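Local coordinates for protein probable transcriptional regulator (Pseudomonas aeruginosa PAO1, PDB 2GEN) that probably binds operator DNA through an N-terminal helix-turn-helix and controls transcription, as a member of the TetR family, at residues A75-S79 with A80-V84; R174-L177 with A178-R181; L184-V187 with A188-S191. One frame throughout, in Å; residues are numbered along the deposited sequence.

In the fold
Contact 1 comes first along the chain, where residues 77-79 close the short turn from helix 51-76, the long helix following the DNA-binding part, into helix 80-97. Contact 2 lies about a hundred residues on, in the turn that brings the chain from the loop after helix 150-169 into helix 181-192. Contact 3 follows within that last helix. All three are local and in series, so none encloses or crosses another. Contacts 1 and 3 touch in space, with Trp189 and Ala188 packed on Glu81, Ala80 and Val84, joining helix 80-97 to helix 181-192. Contacts 2 and 3 both reach the second subunit of the dimer.

Contact 1 of 3, residues A75-S79 with A80-V84; sequences ARARS and AEETV
With chi1 at 66°, Ser79 carries OG between its backbone N and its carbonyl carbon, and this turns the hydroxyl back over the first turn of the following helix, where it accepts from Glu82 N at 3.0 Å. The bond is almost straight, 175° at the hydrogen. Glu82 returns a bond to the chain before the cap: CG stands opposite the carbonyl carbon and the chain then runs extended, so that OE1 reaches back to Arg78 N at 2.9 Å. That N-H approaches from above the carboxylate plane, 50° out of it, and on the way CB and CG of Glu82 pass alongside Ser79 OG.

This is the N-cap of helix 80-97, with Ser79 as the capping residue. The side chain three places on returns to the residue before the cap rather than to the cap's own N-H, so the exchange resembles a capping box shifted by one residue. The carboxylate also sits near the start of the helix, where its negative charge would probably be favoured by the helix dipole. The guanidinium of Arg78 does not touch it, as NE stays 5.1 Å from Glu82 OE2.

Ser79 O is gripped twice by Thr83. The backbone N of Thr83 donates at 2.9 Å in the usual helical way, while its hydroxyl OG1 donates to the same oxygen from above the carbonyl plane. OG1 also lies 3.4 Å from Ala77 CB, which is beside Glu82 CB as well. On the inner face of the helix, Ala80 and Thr83 rest on Tyr139 of helix 118-141, while Ala80 and Glu81 meet Trp189 of helix 181-192.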
loop_
_atom_site.group_PDB
_atom_site.type_symbol
_atom_site.label_atom_id
_atom_site.label_comp_id
_atom_site.label_asym_id
_atom_site.label_seq_id
_atom_site.Cartn_x
_atom_site.Cartn_y
_atom_site.Cartn_z
ATOM N N ALA A 75 -21.330 16.234 -5.125
ATOM C CA ALA A 75 -22.487 17.036 -5.533
ATOM C C ALA A 75 -23.851 16.438 -5.124
ATOM O O ALA A 75 -24.758 17.191 -4.796
ATOM C CB ALA A 75 -22.423 17.327 -7.036
ATOM N N ARG A 76 -24.003 15.096 -5.109
ATOM C CA ARG A 76 -25.302 14.449 -4.835
ATOM C C ARG A 76 -25.415 13.597 -3.536
ATOM O O ARG A 76 -26.451 12.908 -3.277
ATOM C CB ARG A 76 -25.699 13.591 -6.045
ATOM C CG ARG A 76 -25.828 14.415 -7.320
ATOM C CD ARG A 76 -26.416 13.636 -8.478
ATOM N NE ARG A 76 -27.865 13.795 -8.564
ATOM C CZ ARG A 76 -28.483 14.804 -9.177
ATOM N NH1 ARG A 76 -27.785 15.778 -9.744
ATOM N NH2 ARG A 76 -29.807 14.851 -9.201
ATOM N N ALA A 77 -24.332 13.578 -2.753
ATOM C CA ALA A 77 -24.321 12.813 -1.504
ATOM C C ALA A 77 -25.266 13.507 -0.513
ATOM O O ALA A 77 -25.143 14.734 -0.276
ATOM C CB ALA A 77 -22.885 12.795 -0.909
ATOM N N ARG A 78 -26.155 12.734 0.090
ATOM C CA ARG A 78 -27.206 13.320 0.916
ATOM C C ARG A 78 -26.883 13.397 2.418
ATOM O O ARG A 78 -27.727 13.837 3.209
ATOM C CB ARG A 78 -28.489 12.547 0.669
ATOM C CG ARG A 78 -29.466 12.479 1.806
ATOM C CD ARG A 78 -30.639 11.627 1.353
ATOM N NE ARG A 78 -30.955 11.971 -0.035
ATOM C CZ ARG A 78 -31.805 12.932 -0.380
ATOM N NH1 ARG A 78 -32.442 13.630 0.574
ATOM N NH2 ARG A 78 -32.033 13.174 -1.667
ATOM N N SER A 79 -25.682 12.963 2.796
ATOM C CA SER A 79 -25.289 12.774 4.206
ATOM C C SER A 79 -23.805 12.528 4.369
ATOM O O SER A 79 -23.091 12.180 3.399
ATOM C CB SER A 79 -26.020 11.569 4.814
ATOM O OG SER A 79 -25.602 10.353 4.192
ATOM N N ALA A 80 -23.344 12.685 5.609
ATOM C CA ALA A 80 -21.936 12.419 5.941
ATOM C C ALA A 80 -21.680 10.938 5.601
ATOM O O ALA A 80 -20.641 10.620 5.053
ATOM C CB ALA A 80 -21.702 12.632 7.427
ATOM N N GLU A 81 -22.644 10.092 5.950
ATOM C CA GLU A 81 -22.489 8.656 5.667
ATOM C C GLU A 81 -22.252 8.396 4.163
ATOM O O GLU A 81 -21.283 7.729 3.756
ATOM C CB GLU A 81 -23.719 7.883 6.133
ATOM C CG GLU A 81 -23.599 6.395 5.851
ATOM C CD GLU A 81 -24.792 5.580 6.300
ATOM O OE1 GLU A 81 -25.763 6.134 6.849
ATOM O OE2 GLU A 81 -24.780 4.354 6.056
ATOM N N GLU A 82 -23.122 8.938 3.313
ATOM C CA GLU A 82 -22.883 8.794 1.874
ATOM C C GLU A 82 -21.544 9.382 1.395
ATOM O O GLU A 82 -20.865 8.848 0.505
ATOM C CB GLU A 82 -24.031 9.424 1.092
ATOM C CG GLU A 82 -25.331 8.610 1.172
ATOM C CD GLU A 82 -26.351 8.998 0.081
ATOM O OE1 GLU A 82 -26.137 9.984 -0.675
ATOM O OE2 GLU A 82 -27.406 8.328 0.027
ATOM N N THR A 83 -21.137 10.509 1.988
ATOM C CA THR A 83 -19.872 11.133 1.581
ATOM C C THR A 83 -18.674 10.217 1.861
ATOM O O THR A 83 -17.781 10.053 1.045
ATOM C CB THR A 83 -19.789 12.550 2.265
ATOM O OG1 THR A 83 -20.934 13.330 1.876
ATOM C CG2 THR A 83 -18.502 13.263 1.833
ATOM N N VAL A 84 -18.670 9.597 3.041
ATOM C CA VAL A 84 -17.639 8.678 3.423
ATOM C C VAL A 84 -17.689 7.432 2.530
ATOM O O VAL A 84 -16.687 7.025 1.962
ATOM C CB VAL A 84 -17.804 8.293 4.894
ATOM C CG1 VAL A 84 -16.872 7.163 5.251
ATOM C CG2 VAL A 84 -17.401 9.505 5.765
#

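Contact 2 of 3, residues R174-L177 with A178-R181; sequences RVAL and ADCR
Val175 and Cys180 face each other across the turn that leads into helix 181-192, a single turn of 3-10 helix with Cys180 at the N-cap position of the helix proper. The thiol lies against the branch point of the valine: SG is 3.9 Å from Val175 CB, with both methyls only slightly farther off. Cys180 holds SG opposite its own carbonyl carbon (chi1 -61°), which points the sulfur back along the turn toward the incoming chain. The same pair meets the second subunit, where Val175 packs on Asp151 and Cys180 on Cys152 of that chain.

Asp179 leans over Ala176 on another side of the turn. Its carboxylate sits beside the alanine methyl, with OD2 3.7 Å from Ala176 CB, and its CB lies near Ala176 O. At Leu177 the bond to CB leads away from residues 178-181. Its CG stands opposite the backbone N (chi1 -171°), sending the branched end between helices 80-97 and 150-169, against Ile92, Val95, Leu164 and Trp168.

Behind these side chains two i to i+3 backbone bonds cross between residues 174-177 and 178-181. Cys180 N donates to Leu177 O at 3.0 Å, meeting the oxygen from well above its carbonyl plane. The bond from Asp179 N to Ala176 O is weak, bent to 129° at the hydrogen. Beyond the turn, the guanidinium of Arg181 leaves for a salt bridge with Asp93. One water bridges the backbone of Ala176 and the carboxylate of Asp179, accepting from Ala176 N at 2.6 Å and donating to Asp179 OD2 at 2.9 Å.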
loop_
_atom_site.group_PDB
_atom_site.type_symbol
_atom_site.label_atom_id
_atom_site.label_comp_id
_atom_site.label_asym_id
_atom_site.label_seq_id
_atom_site.Cartn_x
_atom_site.Cartn_y
_atom_site.Cartn_z
ATOM N N ARG A 174 -8.501 -14.744 -1.213
ATOM C CA ARG A 174 -9.554 -15.727 -1.494
ATOM C C ARG A 174 -10.933 -15.055 -1.580
ATOM O O ARG A 174 -11.937 -15.695 -1.235
ATOM C CB ARG A 174 -9.632 -16.841 -0.427
ATOM C CG ARG A 174 -8.403 -17.159 0.378
ATOM C CD ARG A 174 -8.822 -17.629 1.762
ATOM N NE ARG A 174 -8.090 -16.962 2.837
ATOM C CZ ARG A 174 -8.286 -17.159 4.147
ATOM N NH1 ARG A 174 -9.194 -18.025 4.603
ATOM N NH2 ARG A 174 -7.562 -16.475 5.019
ATOM N N VAL A 175 -10.994 -13.785 -2.006
ATOM C CA VAL A 175 -12.278 -13.093 -2.233
ATOM C C VAL A 175 -12.296 -12.286 -3.530
ATOM O O VAL A 175 -11.248 -11.898 -4.021
ATOM C CB VAL A 175 -12.692 -12.130 -1.060
ATOM C CG1 VAL A 175 -13.713 -12.786 -0.162
ATOM C CG2 VAL A 175 -11.513 -11.624 -0.293
ATOM N N ALA A 176 -13.485 -12.076 -4.099
ATOM C CA ALA A 176 -13.632 -11.179 -5.244
ATOM C C ALA A 176 -13.693 -9.759 -4.660
ATOM O O ALA A 176 -14.485 -9.510 -3.740
ATOM C CB ALA A 176 -14.899 -11.498 -6.012
ATOM N N LEU A 177 -12.829 -8.864 -5.136
ATOM C CA LEU A 177 -12.871 -7.448 -4.678
ATOM C C LEU A 177 -14.271 -6.824 -4.708
ATOM O O LEU A 177 -14.653 -6.206 -3.706
ATOM C CB LEU A 177 -11.859 -6.555 -5.422
ATOM C CG LEU A 177 -11.681 -5.130 -4.859
ATOM C CD1 LEU A 177 -11.191 -5.132 -3.406
ATOM C CD2 LEU A 177 -10.745 -4.294 -5.731
ATOM N N ALA A 178 -15.042 -7.003 -5.800
ATOM C CA ALA A 178 -16.416 -6.497 -5.875
ATOM C C ALA A 178 -17.298 -7.058 -4.772
ATOM O O ALA A 178 -18.193 -6.370 -4.312
ATOM C CB ALA A 178 -17.062 -6.770 -7.264
ATOM N N ASP A 179 -17.034 -8.294 -4.317
ATOM C CA ASP A 179 -17.854 -8.897 -3.262
ATOM C C ASP A 179 -17.565 -8.290 -1.887
ATOM O O ASP A 179 -18.245 -8.606 -0.937
ATOM C CB ASP A 179 -17.645 -10.432 -3.162
ATOM C CG ASP A 179 -18.405 -11.231 -4.230
ATOM O OD1 ASP A 179 -19.336 -10.683 -4.862
ATOM O OD2 ASP A 179 -18.049 -12.442 -4.410
ATOM N N CYS A 180 -16.539 -7.445 -1.766
ATOM C CA CYS A 180 -16.263 -6.810 -0.470
ATOM C C CYS A 180 -16.612 -5.314 -0.509
ATOM O O CYS A 180 -16.364 -4.609 0.455
ATOM C CB CYS A 180 -14.795 -6.931 -0.122
ATOM S SG CYS A 180 -14.271 -8.673 0.011
ATOM N N ARG A 181 -17.207 -4.862 -1.597
ATOM C CA ARG A 181 -17.520 -3.424 -1.737
ATOM C C ARG A 181 -18.410 -2.899 -0.605
ATOM O O ARG A 181 -18.051 -1.888 0.050
ATOM C CB ARG A 181 -18.161 -3.143 -3.114
ATOM C CG ARG A 181 -18.684 -1.710 -3.275
ATOM C CD ARG A 181 -19.562 -1.759 -4.488
ATOM N NE ARG A 181 -19.790 -0.490 -5.146
ATOM C CZ ARG A 181 -20.867 0.264 -4.962
ATOM N NH1 ARG A 181 -21.823 -0.043 -4.044
ATOM N NH2 ARG A 181 -21.000 1.348 -5.686
HETATM O O HOH W 1 -15.614 -13.271 -3.131
#

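Contact 3 of 3, residues L184-V187 with A188-S191; sequences LAQV and AWDS
Gln186 and Asp190, one helical turn apart, are joined by a side-chain hydrogen bond from NE2 to OD2 at 3.1 Å. The bond is straight, 166° at the hydrogen, and the acceptor lies close to the plane of the glutamine amide. Seen from the aspartate it is less regular: the N-H comes down from above the carboxylate, whose plane is turned 47° from that of the amide. Gln186 gets there by bending at chi2 (66°), which swings the amide forward along the helix, toward Asp190. The amide nitrogen thereby also reaches the edge of the Trp189 ring, near its plane, with NE2 4.1 Å from CD1.

The Asp190 carboxylate is shared. OD1 forms a salt bridge with Arg193 NE, its strongest polar partner, and OD2 has a long, weak ion pair with Arg146 of the second subunit. With two arginines near, the group probably stays negatively charged.

The contact is one stretch of alpha-helix within helix 181-192, which packs on helices 80-97 and 150-169 and contributes to the dimer interface. Its backbone follows the i to i+4 pattern: Ala188 N is taken up by Leu184 O, Trp189 N by Ala185 O and Asp190 N by Gln186 O. Val187 O accepts from Ser191 N at 2.8 Å.

The hydroxyl of Ser191 also lies against Val187 O, with OG 2.7 Å away, and it is hydrogen-bonded to Ser191 OG of the second subunit. Val187 CG1 packs alongside this hydroxyl at 3.5 Å from OG, and Ser191 also rests on Val187 of the second subunit.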
loop_
_atom_site.group_PDB
_atom_site.type_symbol
_atom_site.label_atom_id
_atom_site.label_comp_id
_atom_site.label_asym_id
_atom_site.label_seq_id
_atom_site.Cartn_x
_atom_site.Cartn_y
_atom_site.Cartn_z
ATOM N N LEU A 184 -16.670 -2.974 2.934
ATOM C CA LEU A 184 -15.602 -1.965 3.150
ATOM C C LEU A 184 -16.232 -0.557 3.285
ATOM O O LEU A 184 -15.813 0.242 4.121
ATOM C CB LEU A 184 -14.555 -2.025 2.046
ATOM C CG LEU A 184 -13.643 -3.284 2.111
ATOM C CD1 LEU A 184 -12.459 -3.246 1.200
ATOM C CD2 LEU A 184 -13.169 -3.568 3.551
ATOM N N ALA A 185 -17.283 -0.283 2.503
ATOM C CA ALA A 185 -17.988 1.020 2.625
ATOM C C ALA A 185 -18.606 1.153 4.020
ATOM O O ALA A 185 -18.501 2.199 4.659
ATOM C CB ALA A 185 -19.078 1.145 1.562
ATOM N N GLN A 186 -19.290 0.089 4.460
ATOM C CA GLN A 186 -19.956 0.085 5.752
ATOM C C GLN A 186 -18.944 0.235 6.890
ATOM O O GLN A 186 -19.146 1.018 7.817
ATOM C CB GLN A 186 -20.714 -1.224 5.946
ATOM C CG GLN A 186 -21.484 -1.157 7.242
ATOM C CD GLN A 186 -22.584 -0.128 7.229
ATOM O OE1 GLN A 186 -23.355 -0.041 6.256
ATOM N NE2 GLN A 186 -22.653 0.697 8.295
ATOM N N VAL A 187 -17.843 -0.509 6.822
ATOM C CA VAL A 187 -16.829 -0.433 7.839
ATOM C C VAL A 187 -16.196 0.950 7.877
ATOM O O VAL A 187 -15.939 1.455 8.956
ATOM C CB VAL A 187 -15.751 -1.430 7.624
ATOM C CG1 VAL A 187 -14.556 -1.110 8.545
ATOM C CG2 VAL A 187 -16.326 -2.902 7.854
ATOM N N ALA A 188 -15.972 1.563 6.718
ATOM C CA ALA A 188 -15.347 2.922 6.698
ATOM C C ALA A 188 -16.262 3.866 7.509
ATOM O O ALA A 188 -15.780 4.635 8.373
ATOM C CB ALA A 188 -15.210 3.414 5.244
ATOM N N TRP A 189 -17.542 3.867 7.200
ATOM C CA TRP A 189 -18.516 4.758 7.899
ATOM C C TRP A 189 -18.519 4.415 9.379
ATOM O O TRP A 189 -18.352 5.280 10.253
ATOM C CB TRP A 189 -19.917 4.606 7.315
ATOM C CG TRP A 189 -20.965 5.302 8.083
ATOM C CD1 TRP A 189 -22.111 4.739 8.566
ATOM C CD2 TRP A 189 -20.983 6.680 8.500
ATOM N NE1 TRP A 189 -22.875 5.675 9.249
ATOM C CE2 TRP A 189 -22.206 6.877 9.218
ATOM C CE3 TRP A 189 -20.125 7.774 8.311
ATOM C CZ2 TRP A 189 -22.571 8.112 9.765
ATOM C CZ3 TRP A 189 -20.517 9.011 8.872
ATOM C CH2 TRP A 189 -21.710 9.159 9.589
ATOM N N ASP A 190 -18.667 3.117 9.699
ATOM C CA ASP A 190 -18.671 2.753 11.111
ATOM C C ASP A 190 -17.381 3.092 11.881
ATOM O O ASP A 190 -17.441 3.370 13.108
ATOM C CB ASP A 190 -19.041 1.259 11.260
ATOM C CG ASP A 190 -20.487 1.023 11.035
ATOM O OD1 ASP A 190 -21.319 1.917 11.320
ATOM O OD2 ASP A 190 -20.837 -0.110 10.619
ATOM N N SER A 191 -16.250 3.114 11.173
ATOM C CA SER A 191 -14.957 3.365 11.769
ATOM C C SER A 191 -14.790 4.835 12.097
ATOM O O SER A 191 -14.137 5.153 13.075
ATOM C CB SER A 191 -13.814 2.932 10.873
ATOM O OG SER A 191 -13.857 1.526 10.713
#